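Local coordinates for arginine kinase (Cydia pomonella granulosis virus, PDB 6VVG), which probably acts as an ATP-dependent serine/threonine protein kinase and holds adenosine monophosphate in its nucleotide pocket, at residues H64-N69 with H133-V138; L163-I166 with S171-D174. All coordinates share one frame; numbering follows the deposited sequence. Where two conformers were deposited one is given.

Contact 1. Residues H64-N69 with H133-V138; sequences HILMRN and HKNNIV
The flat carboxamide of Asn135 has one face laid against Leu66. Methyl CD1 of Leu66 stands almost straight above the middle of the group, 3.7 Å from Asn135 CG, while its sister methyl CD2 reaches over the same face to Asn135 OD1, also at 3.7 Å. At the amide nitrogen, Met67 SD lies 3.9 Å from Asn135 ND2, a van der Waals approach from a chain folded back at chi2 and chi3. Water 1 accepts from Asn135 ND2 at 2.8 Å and returns a weak bond to Leu66 O; ND2 also donates to the backbone O of Leu132, which helps to fix how the amide is turned. The His133 ring has Ile137 O in plane at its edge, and its NE2 pairs with Asp195.

Leucine suits this place because its fork lays both methyls over one amide face. With CG anti to the carbonyl carbon (chi1 -73°), CD1 also meets Ile137 CD1 at 3.5 Å, closer than usual for two methyls. Asparagine pairs apolar cover on one face with polar needs at a turn following helix 115-133. The second subunit packs Ser58 on Ile65 and Ile166 on Ile137. The arrangement is that of the protein-kinase fold where the C-terminal end of helix 59-66, the regulatory αC helix, meets the large lobe beside helix 115-133 (αE).

Contact 2. Residues L163-I166 with S171-D174; sequences LSRI and SFYD
Arg165 and Asp174 approach from opposite directions, and the guanidinium offers its NE side to the carboxylate. Both donors converge on a single oxygen: Arg165 NE to Asp174 OD2 is 3.0 Å and Arg165 NH2 to Asp174 OD2 is 2.9 Å. OD2 lies in the guanidinium plane, yet the carboxylate is twisted 26° from it. Sharing one acceptor bends both bonds, to 145° at NE and 150° at NH2. The NE proton meets OD2 nearly along the C-O bond, whereas NH2 comes from the anti side; both lie on the same face of the carboxylate. Arginine suits the place because NE and NH2 stand side by side for this grip, while its flat group leaves a face for an aromatic ring.

Phe172 fills that role, crossing the arginine roughly at a right angle. Its CZ sits over one guanidinium face, 3.3 Å from Arg165 NH2, with the ring and guanidinium inclined to each other, and the opposite face looks onto the Leu163 carbonyl carbon.

These residues belong to the activation segment, which follows the DFG motif, whose aspartate binds magnesium in related kinases; here it reads Asp160, Tyr161 and a glycine, and Asp160 contacts the bound AMP. Strand 165-166 supplies the arginine and the loop beyond it the aspartate. An aspartate suits this cluster because its oxygens divide the work: OD2 takes both Arg165 donors, OD1 those of Lys184, Tyr190 and Asn140. Its two basic partners probably keep it ionised. Leu163 slides past it, CD2 lying 3.9 Å from Asp174 OD2 and giving the salt bridge an apolar flank.

Contacts 1 and 2 are both partly buried and lie at similar distances from the centre of the chain, yet their chemistry differs. In 64-69 with 133-138, methyls and sulfur meet an amide, with one water bridging, weakly on the Leu66 side, where the αC helix end joins the large lobe. In 163-166 with 171-174, a charged pair under an aromatic ring ties the activation segment to itself. The two share a small antiparallel sheet: strands 137-138 and 165-166 are neighbours, and Val138 N lies 2.9 Å from Arg165 O, probably hydrogen-bonded. The dimer reaches both, since Ile166 packs on Asn135 of the second subunit.

Contact 1. Residues H64-N69 with H133-V138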
loop_
_atom_site.group_PDB
_atom_site.type_symbol
_atom_site.label_atom_id
_atom_site.label_comp_id
_atom_site.label_asym_id
_atom_site.label_seq_id
_atom_site.Cartn_x
_atom_site.Cartn_y
_atom_site.Cartn_z
ATOM N N HIS A 64 6.705 -6.818 -1.543
ATOM C CA HIS A 64 7.508 -7.928 -1.036
ATOM C C HIS A 64 6.658 -8.861 -0.183
ATOM O O HIS A 64 6.644 -10.079 -0.393
ATOM C CB HIS A 64 8.689 -7.409 -0.214
ATOM C CG HIS A 64 9.749 -6.730 -1.021
ATOM N ND1 HIS A 64 10.732 -7.423 -1.694
ATOM C CD2 HIS A 64 9.993 -5.417 -1.246
ATOM C CE1 HIS A 64 11.528 -6.566 -2.308
ATOM N NE2 HIS A 64 11.101 -5.343 -2.053
ATOM N N ILE A 65 5.942 -8.295 0.791
ATOM C CA ILE A 65 5.168 -9.109 1.725
ATOM C C ILE A 65 4.037 -9.822 0.999
ATOM O O ILE A 65 3.869 -11.042 1.119
ATOM C CB ILE A 65 4.625 -8.238 2.872
ATOM C CG1 ILE A 65 5.768 -7.589 3.655
ATOM C CG2 ILE A 65 3.732 -9.070 3.788
ATOM C CD1 ILE A 65 6.811 -8.555 4.152
ATOM N N LEU A 66 3.231 -9.068 0.249
ATOM C CA LEU A 66 2.076 -9.661 -0.414
ATOM C C LEU A 66 2.490 -10.815 -1.318
ATOM O O LEU A 66 1.775 -11.817 -1.422
ATOM C CB LEU A 66 1.333 -8.597 -1.216
ATOM C CG LEU A 66 0.529 -7.573 -0.416
ATOM C CD1 LEU A 66 -0.015 -6.484 -1.339
ATOM C CD2 LEU A 66 -0.596 -8.252 0.343
ATOM N N MET A 67 3.644 -10.697 -1.975
ATOM C CA MET A 67 4.108 -11.698 -2.927
ATOM C C MET A 67 5.150 -12.635 -2.327
ATOM O O MET A 67 5.903 -13.275 -3.069
ATOM C CB MET A 67 4.671 -11.007 -4.169
ATOM C CG MET A 67 3.774 -9.918 -4.742
ATOM S SD MET A 67 2.060 -10.446 -4.932
ATOM C CE MET A 67 2.254 -11.810 -6.079
ATOM N N ARG A 68 5.188 -12.746 -0.998
ATOM C CA ARG A 68 6.211 -13.557 -0.343
ATOM C C ARG A 68 6.243 -14.981 -0.884
ATOM O O ARG A 68 7.318 -15.562 -1.059
ATOM C CB ARG A 68 5.974 -13.576 1.167
ATOM N N ASN A 69 5.077 -15.560 -1.158
ATOM C CA ASN A 69 4.981 -16.961 -1.543
ATOM C C ASN A 69 4.900 -17.163 -3.051
ATOM O O ASN A 69 4.618 -18.278 -3.502
ATOM C CB ASN A 69 3.769 -17.599 -0.865
ATOM C CG ASN A 69 3.929 -17.700 0.642
ATOM O OD1 ASN A 69 4.991 -18.075 1.140
ATOM N ND2 ASN A 69 2.874 -17.360 1.374
ATOM N N HIS A 133 -1.664 -7.989 -9.179
ATOM C CA HIS A 133 -2.819 -7.142 -9.440
ATOM C C HIS A 133 -4.036 -7.538 -8.618
ATOM O O HIS A 133 -4.892 -6.685 -8.362
ATOM C CB HIS A 133 -3.142 -7.187 -10.934
ATOM C CG HIS A 133 -2.100 -6.535 -11.792
ATOM N ND1 HIS A 133 -1.992 -6.769 -13.146
ATOM C CD2 HIS A 133 -1.124 -5.647 -11.485
ATOM C CE1 HIS A 133 -0.995 -6.053 -13.637
ATOM N NE2 HIS A 133 -0.452 -5.364 -12.650
ATOM N N LYS A 134 -4.139 -8.800 -8.193
ATOM C CA LYS A 134 -5.259 -9.192 -7.346
ATOM C C LYS A 134 -5.328 -8.358 -6.070
ATOM O O LYS A 134 -6.393 -8.282 -5.445
ATOM C CB LYS A 134 -5.159 -10.675 -6.988
ATOM C CG LYS A 134 -5.435 -11.651 -8.133
ATOM C CD LYS A 134 -5.262 -13.096 -7.650
ATOM C CE LYS A 134 -5.298 -14.095 -8.798
ATOM N NZ LYS A 134 -4.166 -15.071 -8.723
ATOM N N ASN A 135 -4.219 -7.743 -5.667
ATOM C CA ASN A 135 -4.174 -6.871 -4.502
ATOM C C ASN A 135 -4.523 -5.426 -4.836
ATOM O O ASN A 135 -4.457 -4.568 -3.949
ATOM C CB ASN A 135 -2.780 -6.922 -3.867
ATOM C CG ASN A 135 -2.354 -8.336 -3.506
ATOM O OD1 ASN A 135 -2.852 -8.920 -2.546
ATOM N ND2 ASN A 135 -1.430 -8.892 -4.281
ATOM N N ASN A 136 -4.902 -5.145 -6.085
ATOM C CA ASN A 136 -5.153 -3.781 -6.557
ATOM C C ASN A 136 -3.901 -2.917 -6.417
ATOM O O ASN A 136 -3.958 -1.747 -6.035
ATOM C CB ASN A 136 -6.349 -3.157 -5.837
ATOM C CG ASN A 136 -7.674 -3.531 -6.491
ATOM O OD1 ASN A 136 -7.703 -4.294 -7.458
ATOM N ND2 ASN A 136 -8.771 -2.996 -5.970
ATOM N N ILE A 137 -2.758 -3.511 -6.742
ATOM C CA ILE A 137 -1.477 -2.821 -6.812
ATOM C C ILE A 137 -0.889 -3.083 -8.190
ATOM O O ILE A 137 -0.994 -4.198 -8.714
ATOM C CB ILE A 137 -0.515 -3.303 -5.706
ATOM C CG1 ILE A 137 -1.099 -2.994 -4.326
ATOM C CG2 ILE A 137 0.850 -2.661 -5.871
ATOM C CD1 ILE A 137 -0.283 -3.544 -3.168
ATOM N N VAL A 138 -0.271 -2.064 -8.780
ATOM C CA VAL A 138 0.433 -2.207 -10.049
ATOM C C VAL A 138 1.922 -2.009 -9.800
ATOM O O VAL A 138 2.331 -1.242 -8.922
ATOM C CB VAL A 138 -0.077 -1.222 -11.122
ATOM C CG1 VAL A 138 -1.464 -1.639 -11.600
ATOM C CG2 VAL A 138 -0.081 0.197 -10.587
HETATM O O HOH W 1 -0.862 -11.551 -3.445
#

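Contact 2. Residues L163-I166 with S171-D174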
loop_
_atom_site.group_PDB
_atom_site.type_symbol
_atom_site.label_atom_id
_atom_site.label_comp_id
_atom_site.label_asym_id
_atom_site.label_seq_id
_atom_site.Cartn_x
_atom_site.Cartn_y
_atom_site.Cartn_z
ATOM N N LEU A 163 8.449 1.837 -7.398
ATOM C CA LEU A 163 7.495 2.714 -8.065
ATOM C C LEU A 163 6.086 2.134 -8.073
ATOM O O LEU A 163 5.222 2.637 -8.801
ATOM C CB LEU A 163 7.949 3.000 -9.497
ATOM C CG LEU A 163 9.187 3.885 -9.648
ATOM C CD1 LEU A 163 9.434 4.215 -11.116
ATOM C CD2 LEU A 163 9.063 5.165 -8.838
ATOM N N SER A 164 5.834 1.096 -7.276
ATOM C CA SER A 164 4.525 0.456 -7.238
ATOM C C SER A 164 3.463 1.423 -6.726
ATOM O O SER A 164 3.735 2.301 -5.900
ATOM C CB SER A 164 4.570 -0.785 -6.345
ATOM O OG SER A 164 5.371 -1.806 -6.920
ATOM N N ARG A 165 2.236 1.244 -7.212
ATOM C CA ARG A 165 1.153 2.157 -6.886
ATOM C C ARG A 165 -0.154 1.408 -6.662
ATOM O O ARG A 165 -0.355 0.288 -7.144
ATOM C CB ARG A 165 0.929 3.194 -8.001
ATOM C CG ARG A 165 2.154 3.972 -8.423
ATOM C CD ARG A 165 2.555 4.984 -7.363
ATOM N NE ARG A 165 3.823 5.612 -7.712
ATOM C CZ ARG A 165 4.706 6.072 -6.832
ATOM N NH1 ARG A 165 4.454 5.995 -5.532
ATOM N NH2 ARG A 165 5.838 6.620 -7.257
ATOM N N ILE A 166 -1.059 2.069 -5.941
ATOM C CA ILE A 166 -2.395 1.538 -5.693
ATOM C C ILE A 166 -3.290 1.861 -6.884
ATOM O O ILE A 166 -3.308 2.995 -7.374
ATOM C CB ILE A 166 -2.985 2.118 -4.397
ATOM C CG1 ILE A 166 -2.210 1.626 -3.174
ATOM C CG2 ILE A 166 -4.453 1.746 -4.273
ATOM C CD1 ILE A 166 -2.674 2.239 -1.857
ATOM N N SER A 171 -2.129 9.515 -11.223
ATOM C CA SER A 171 -0.798 9.166 -11.691
ATOM C C SER A 171 0.033 10.420 -11.952
ATOM O O SER A 171 -0.490 11.520 -12.149
ATOM C CB SER A 171 -0.875 8.325 -12.965
ATOM O OG SER A 171 -1.347 9.101 -14.053
ATOM N N PHE A 172 1.351 10.233 -11.941
ATOM C CA PHE A 172 2.318 11.250 -12.322
ATOM C C PHE A 172 3.416 10.557 -13.120
ATOM O O PHE A 172 3.457 9.327 -13.223
ATOM C CB PHE A 172 2.883 11.995 -11.101
ATOM C CG PHE A 172 3.378 11.093 -10.008
ATOM C CD1 PHE A 172 2.495 10.341 -9.249
ATOM C CD2 PHE A 172 4.730 11.010 -9.728
ATOM C CE1 PHE A 172 2.957 9.511 -8.244
ATOM C CE2 PHE A 172 5.197 10.187 -8.723
ATOM C CZ PHE A 172 4.310 9.435 -7.982
ATOM N N TYR A 173 4.316 11.356 -13.686
ATOM C CA TYR A 173 5.310 10.847 -14.629
ATOM C C TYR A 173 6.519 10.246 -13.901
ATOM O O TYR A 173 7.653 10.706 -14.024
ATOM C CB TYR A 173 5.742 11.965 -15.569
ATOM C CG TYR A 173 4.718 12.384 -16.598
ATOM C CD1 TYR A 173 3.713 11.518 -17.009
ATOM C CD2 TYR A 173 4.765 13.650 -17.168
ATOM C CE1 TYR A 173 2.780 11.902 -17.960
ATOM C CE2 TYR A 173 3.840 14.043 -18.123
ATOM C CZ TYR A 173 2.853 13.163 -18.517
ATOM O OH TYR A 173 1.929 13.546 -19.462
ATOM N N ASP A 174 6.254 9.198 -13.128
ATOM C CA ASP A 174 7.325 8.416 -12.525
ATOM C C ASP A 174 7.670 7.230 -13.424
ATOM O O ASP A 174 6.872 6.798 -14.258
ATOM C CB ASP A 174 6.930 7.942 -11.123
ATOM C CG ASP A 174 5.738 7.001 -11.125
ATOM O OD1 ASP A 174 5.011 6.934 -12.140
ATOM O OD2 ASP A 174 5.523 6.330 -10.094
#